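DNA repair protein MmcB-related protein (Silicibacter pomeroyi, PDB 3DNX) is of unknown function but, as a member of the MmcB-like family in the PDDEXK nuclease clan, probably takes part in DNA repair. Local coordinates at residues V20-E33 / V45-C59. Residues are numbered along the deposited sequence; the frame is centred on the assembly and turned at random.
Sequences VARHLRAHGFVSVE and VMGLGPKGEIWVIEC. With NA (sodium ion), chain C.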
loop_
_atom_site.group_PDB
_atom_site.type_symbol
_atom_site.label_atom_id
_atom_site.label_comp_id
_atom_site.label_asym_id
_atom_site.label_seq_id
_atom_site.Cartn_x
_atom_site.Cartn_y
_atom_site.Cartn_z
ATOM N N VAL A 20 2.648 2.506 -17.465
ATOM C CA VAL A 20 3.619 1.717 -16.731
ATOM C C VAL A 20 2.961 0.877 -15.619
ATOM O O VAL A 20 3.267 -0.344 -15.474
ATOM C CB VAL A 20 4.776 2.626 -16.140
ATOM C CG1 VAL A 20 5.665 1.800 -15.231
ATOM C CG2 VAL A 20 5.603 3.269 -17.277
ATOM N N ALA A 21 2.098 1.532 -14.827
ATOM C CA ALA A 21 1.383 0.881 -13.727
ATOM C C ALA A 21 0.502 -0.301 -14.219
ATOM O O ALA A 21 0.461 -1.356 -13.561
ATOM C CB ALA A 21 0.568 1.878 -12.959
ATOM N N ARG A 22 -0.191 -0.100 -15.331
ATOM C CA ARG A 22 -1.015 -1.193 -15.952
ATOM C C ARG A 22 -0.135 -2.353 -16.250
ATOM O O ARG A 22 -0.474 -3.494 -15.930
ATOM C CB ARG A 22 -1.710 -0.726 -17.216
ATOM C CG ARG A 22 -2.817 0.212 -16.983
ATOM C CD ARG A 22 -3.381 0.778 -18.277
ATOM N NE ARG A 22 -4.660 1.428 -18.035
ATOM C CZ ARG A 22 -5.669 1.464 -18.903
ATOM N NH1 ARG A 22 -5.564 0.962 -20.133
ATOM N NH2 ARG A 22 -6.788 2.057 -18.563
ATOM N N HIS A 23 1.034 -2.085 -16.878
ATOM C CA HIS A 23 1.903 -3.160 -17.335
ATOM C C HIS A 23 2.574 -3.899 -16.188
ATOM O O HIS A 23 2.647 -5.142 -16.191
ATOM C CB HIS A 23 2.970 -2.615 -18.331
ATOM C CG HIS A 23 3.785 -3.693 -18.978
ATOM N ND1 HIS A 23 3.219 -4.678 -19.756
ATOM C CD2 HIS A 23 5.106 -3.998 -18.885
ATOM C CE1 HIS A 23 4.159 -5.497 -20.170
ATOM N NE2 HIS A 23 5.310 -5.114 -19.651
ATOM N N LEU A 24 3.039 -3.160 -15.174
ATOM C CA LEU A 24 3.584 -3.773 -13.960
ATOM C C LEU A 24 2.542 -4.717 -13.332
ATOM O O LEU A 24 2.839 -5.850 -13.002
ATOM C CB LEU A 24 3.977 -2.726 -12.912
ATOM C CG LEU A 24 5.258 -1.958 -13.238
ATOM C CD1 LEU A 24 5.425 -0.819 -12.211
ATOM C CD2 LEU A 24 6.454 -2.873 -13.216
ATOM N N ARG A 25 1.319 -4.256 -13.250
ATOM C CA ARG A 25 0.263 -5.030 -12.573
ATOM C C ARG A 25 -0.056 -6.330 -13.356
ATOM O O ARG A 25 -0.271 -7.409 -12.759
ATOM C CB ARG A 25 -0.964 -4.160 -12.318
ATOM C CG ARG A 25 -2.135 -4.875 -11.624
ATOM C CD ARG A 25 -3.381 -4.032 -11.568
ATOM N NE ARG A 25 -4.381 -4.851 -10.922
ATOM C CZ ARG A 25 -5.184 -4.480 -9.929
ATOM N NH1 ARG A 25 -5.195 -3.228 -9.467
ATOM N NH2 ARG A 25 -6.006 -5.392 -9.414
ATOM N N ALA A 26 -0.081 -6.222 -14.662
ATOM C CA ALA A 26 -0.261 -7.397 -15.569
ATOM C C ALA A 26 0.793 -8.484 -15.331
ATOM O O ALA A 26 0.556 -9.694 -15.547
ATOM C CB ALA A 26 -0.229 -6.942 -17.001
ATOM N N HIS A 27 1.968 -8.070 -14.842
ATOM C CA HIS A 27 3.025 -9.027 -14.525
ATOM C C HIS A 27 3.338 -9.224 -13.042
ATOM O O HIS A 27 4.472 -9.616 -12.696
ATOM C CB HIS A 27 4.244 -8.621 -15.300
ATOM C CG HIS A 27 4.089 -8.818 -16.772
ATOM N ND1 HIS A 27 4.234 -10.055 -17.374
ATOM C CD2 HIS A 27 3.772 -7.952 -17.755
ATOM C CE1 HIS A 27 4.042 -9.924 -18.673
ATOM N NE2 HIS A 27 3.775 -8.661 -18.930
ATOM N N GLY A 28 2.338 -9.041 -12.184
ATOM C CA GLY A 28 2.433 -9.346 -10.754
ATOM C C GLY A 28 3.165 -8.359 -9.853
ATOM O O GLY A 28 3.341 -8.615 -8.652
ATOM N N PHE A 29 3.569 -7.222 -10.427
ATOM C CA PHE A 29 4.094 -6.107 -9.678
ATOM C C PHE A 29 2.945 -5.186 -9.232
ATOM O O PHE A 29 1.799 -5.289 -9.705
ATOM C CB PHE A 29 5.123 -5.332 -10.507
ATOM C CG PHE A 29 6.518 -5.904 -10.445
ATOM C CD1 PHE A 29 6.780 -7.190 -10.939
ATOM C CD2 PHE A 29 7.579 -5.133 -9.981
ATOM C CE1 PHE A 29 8.050 -7.712 -10.909
ATOM C CE2 PHE A 29 8.841 -5.660 -9.912
ATOM C CZ PHE A 29 9.101 -6.945 -10.397
ATOM N N VAL A 30 3.230 -4.350 -8.241
ATOM C CA VAL A 30 2.346 -3.248 -7.887
ATOM C C VAL A 30 3.187 -1.976 -7.919
ATOM O O VAL A 30 4.415 -2.045 -7.981
ATOM C CB VAL A 30 1.717 -3.428 -6.487
ATOM C CG1 VAL A 30 0.704 -4.640 -6.510
ATOM C CG2 VAL A 30 2.789 -3.659 -5.420
ATOM N N SER A 31 2.546 -0.837 -7.820
ATOM C CA SER A 31 3.270 0.422 -8.000
ATOM C C SER A 31 2.599 1.547 -7.242
ATOM O O SER A 31 1.419 1.467 -6.882
ATOM C CB SER A 31 3.407 0.768 -9.459
ATOM O OG SER A 31 2.124 0.989 -10.054
ATOM N N VAL A 32 3.391 2.590 -6.992
ATOM C CA VAL A 32 2.881 3.871 -6.569
ATOM C C VAL A 32 3.556 4.966 -7.391
ATOM O O VAL A 32 4.614 4.763 -8.009
ATOM C CB VAL A 32 3.064 4.187 -5.048
ATOM C CG1 VAL A 32 2.258 3.172 -4.178
ATOM C CG2 VAL A 32 4.501 4.270 -4.615
ATOM N N GLU A 33 2.943 6.128 -7.366
ATOM C CA GLU A 33 3.495 7.271 -8.028
ATOM C C GLU A 33 4.045 8.326 -7.065
ATOM O O GLU A 33 3.599 8.475 -5.913
ATOM C CB GLU A 33 2.429 7.912 -8.923
ATOM C CG GLU A 33 2.135 7.191 -10.192
ATOM C CD GLU A 33 1.241 8.034 -11.142
ATOM O OE1 GLU A 33 1.558 9.245 -11.416
ATOM O OE2 GLU A 33 0.239 7.483 -11.642
ATOM N N VAL A 45 7.611 6.583 -10.705
ATOM C CA VAL A 45 6.942 5.356 -10.345
ATOM C C VAL A 45 7.914 4.480 -9.562
ATOM O O VAL A 45 9.063 4.281 -9.976
ATOM C CB VAL A 45 6.403 4.595 -11.578
ATOM C CG1 VAL A 45 5.785 3.234 -11.159
ATOM C CG2 VAL A 45 5.360 5.436 -12.302
HETATM N N MSE A 46 7.433 3.958 -8.427
HETATM C CA MSE A 46 8.116 2.855 -7.765
HETATM C C MSE A 46 7.330 1.585 -7.973
HETATM O O MSE A 46 6.120 1.582 -7.728
HETATM C CB MSE A 46 8.332 3.124 -6.276
HETATM C CG MSE A 46 9.107 1.936 -5.588
HETATM SE SE MSE A 46 9.514 2.083 -3.743
HETATM C CE MSE A 46 9.258 0.194 -3.159
ATOM N N GLY A 47 8.017 0.525 -8.425
ATOM C CA GLY A 47 7.401 -0.796 -8.573
ATOM C C GLY A 47 7.892 -1.738 -7.504
ATOM O O GLY A 47 9.084 -1.704 -7.140
ATOM N N LEU A 48 6.969 -2.567 -6.974
ATOM C CA LEU A 48 7.276 -3.559 -5.986
ATOM C C LEU A 48 6.857 -4.944 -6.484
ATOM O O LEU A 48 5.670 -5.186 -6.814
ATOM C CB LEU A 48 6.585 -3.240 -4.663
ATOM C CG LEU A 48 6.718 -4.252 -3.541
ATOM C CD1 LEU A 48 8.191 -4.404 -3.106
ATOM C CD2 LEU A 48 5.784 -3.887 -2.332
ATOM N N GLY A 49 7.849 -5.817 -6.551
ATOM C CA GLY A 49 7.707 -7.187 -7.061
ATOM C C GLY A 49 7.212 -8.135 -5.996
ATOM O O GLY A 49 7.222 -7.804 -4.783
ATOM N N PRO A 50 6.705 -9.304 -6.422
ATOM C CA PRO A 50 6.087 -10.209 -5.423
ATOM C C PRO A 50 7.077 -10.778 -4.385
ATOM O O PRO A 50 6.645 -11.276 -3.331
ATOM C CB PRO A 50 5.473 -11.343 -6.279
ATOM C CG PRO A 50 6.149 -11.249 -7.598
ATOM C CD PRO A 50 6.595 -9.810 -7.794
ATOM N N LYS A 51 8.372 -10.691 -4.668
ATOM C CA LYS A 51 9.406 -11.146 -3.738
ATOM C C LYS A 51 10.145 -9.957 -3.136
ATOM O O LYS A 51 11.197 -10.127 -2.533
ATOM C CB LYS A 51 10.395 -12.068 -4.463
ATOM C CG LYS A 51 9.766 -13.376 -5.008
ATOM C CD LYS A 51 10.809 -14.284 -5.711
ATOM C CE LYS A 51 10.624 -14.331 -7.238
ATOM N NZ LYS A 51 9.218 -14.750 -7.606
ATOM N N GLY A 52 9.583 -8.758 -3.291
ATOM C CA GLY A 52 10.143 -7.570 -2.694
ATOM C C GLY A 52 11.172 -6.846 -3.549
ATOM O O GLY A 52 11.851 -5.983 -3.064
ATOM N N GLU A 53 11.246 -7.170 -4.827
ATOM C CA GLU A 53 12.118 -6.469 -5.786
ATOM C C GLU A 53 11.643 -4.989 -5.892
ATOM O O GLU A 53 10.442 -4.711 -5.875
ATOM C CB GLU A 53 12.063 -7.177 -7.152
ATOM C CG GLU A 53 12.257 -8.745 -7.130
ATOM C CD GLU A 53 10.924 -9.573 -7.187
ATOM O OE1 GLU A 53 10.792 -10.516 -7.999
ATOM O OE2 GLU A 53 10.001 -9.303 -6.441
ATOM N N ILE A 54 12.571 -4.038 -5.910
ATOM C CA ILE A 54 12.215 -2.616 -6.001
ATOM C C ILE A 54 12.752 -2.065 -7.333
ATOM O O ILE A 54 13.945 -2.173 -7.637
ATOM C CB ILE A 54 12.748 -1.794 -4.779
ATOM C CG1 ILE A 54 12.049 -2.248 -3.490
ATOM C CG2 ILE A 54 12.484 -0.272 -4.944
ATOM C CD1 ILE A 54 12.883 -2.019 -2.261
ATOM N N TRP A 55 11.829 -1.496 -8.123
ATOM C CA TRP A 55 12.116 -0.858 -9.394
ATOM C C TRP A 55 11.764 0.609 -9.327
ATOM O O TRP A 55 10.746 0.989 -8.763
ATOM C CB TRP A 55 11.261 -1.485 -10.486
ATOM C CG TRP A 55 11.642 -2.873 -10.874
ATOM C CD1 TRP A 55 12.491 -3.722 -10.232
ATOM C CD2 TRP A 55 11.132 -3.593 -11.998
ATOM N NE1 TRP A 55 12.528 -4.940 -10.876
ATOM C CE2 TRP A 55 11.708 -4.878 -11.971
ATOM C CE3 TRP A 55 10.229 -3.286 -12.992
ATOM C CZ2 TRP A 55 11.431 -5.845 -12.931
ATOM C CZ3 TRP A 55 9.960 -4.261 -13.969
ATOM C CH2 TRP A 55 10.566 -5.514 -13.912
ATOM N N VAL A 56 12.634 1.441 -9.859
ATOM C CA VAL A 56 12.354 2.844 -10.035
ATOM C C VAL A 56 12.209 3.054 -11.539
ATOM O O VAL A 56 13.069 2.621 -12.350
ATOM C CB VAL A 56 13.480 3.714 -9.461
ATOM C CG1 VAL A 56 13.478 5.135 -10.102
ATOM C CG2 VAL A 56 13.386 3.727 -7.923
ATOM N N ILE A 57 11.119 3.720 -11.909
ATOM C CA ILE A 57 10.866 4.076 -13.296
ATOM C C ILE A 57 10.647 5.577 -13.382
ATOM O O ILE A 57 9.709 6.124 -12.787
ATOM C CB ILE A 57 9.646 3.330 -13.894
ATOM C CG1 ILE A 57 9.859 1.829 -13.796
ATOM C CG2 ILE A 57 9.391 3.711 -15.369
ATOM C CD1 ILE A 57 8.957 1.202 -12.796
ATOM N N GLU A 58 11.534 6.235 -14.133
ATOM C CA GLU A 58 11.413 7.631 -14.417
ATOM C C GLU A 58 10.752 7.821 -15.775
ATOM O O GLU A 58 11.316 7.396 -16.821
ATOM C CB GLU A 58 12.802 8.296 -14.397
ATOM C CG GLU A 58 13.383 8.469 -13.038
ATOM C CD GLU A 58 12.598 9.453 -12.203
ATOM O OE1 GLU A 58 12.763 10.673 -12.415
ATOM O OE2 GLU A 58 11.822 9.010 -11.335
ATOM N N CYS A 59 9.646 8.542 -15.755
ATOM C CA CYS A 59 8.785 8.754 -16.894
ATOM C C CYS A 59 9.106 10.098 -17.506
ATOM O O CYS A 59 8.722 11.125 -16.991
ATOM C CB CYS A 59 7.312 8.666 -16.482
ATOM S SG CYS A 59 6.880 7.060 -15.773
HETATM NA NA NA C . 8.459 13.369 -15.881
HETATM O O HOH W 1 4.057 -7.246 -6.227
HETATM O O HOH W 2 6.704 12.560 -14.761
HETATM O O HOH W 3 8.725 15.554 -15.130
HETATM O O HOH W 4 10.207 12.746 -14.467
#
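Phe29 lies wedged between Gly49 and Trp55, and here the packing is tightest. Gly49 CA sits over the middle of one face of the phenyl ring, 3.5 Å from its centroid, in a CH-pi contact. The CE2-CZ side of the phenyl ring rests over a face of the indole, Phe29 CZ coming within 3.6 Å of Trp55 CZ2; the two ring planes are inclined at 40°. With CG anti to its carbonyl carbon (chi1 -85°), Phe29 brings its ring across to the hairpin although its CB does not aim there. Leu24 CD2 packs beside the same indole, 3.8 Å from Trp55 CE3, while its other methyl, CD1, meets Ile57 CD1 tip to tip and lies 4.1 Å from Gly47 CA. Replacing Trp55 with alanine is likely to leave the CE2-CZ side of Phe29 and the CD2 methyl of Leu24 without the indole they share, opening a gap beneath the end of the helix. Farther along, Val20 and Ile57 slide past one another, with Val20 CG1 4.1 Å from Ile57 CD1. The side toward solvent is looser: Pro50 CD touches Gly28 O at 3.6 Å and Phe29 CE1 at 4.0 Å, and a water bridges Gly28 O and Leu48 O. That water sits where a Schellman motif at Gly28 ends the helix and the chain turns into the strand. From there Val30 and Val32 pair antiparallel with Leu48 and Met46 through four backbone hydrogen bonds, and Phe132 of helix 122-144 touches both valines. Cys59 O, at the far end of strand 54-59, binds a sodium ion together with Asp65. A helix packed on an antiparallel sheet that continues into the parallel strand 81-86 is consistent with the alpha-beta core of the PDDEXK fold.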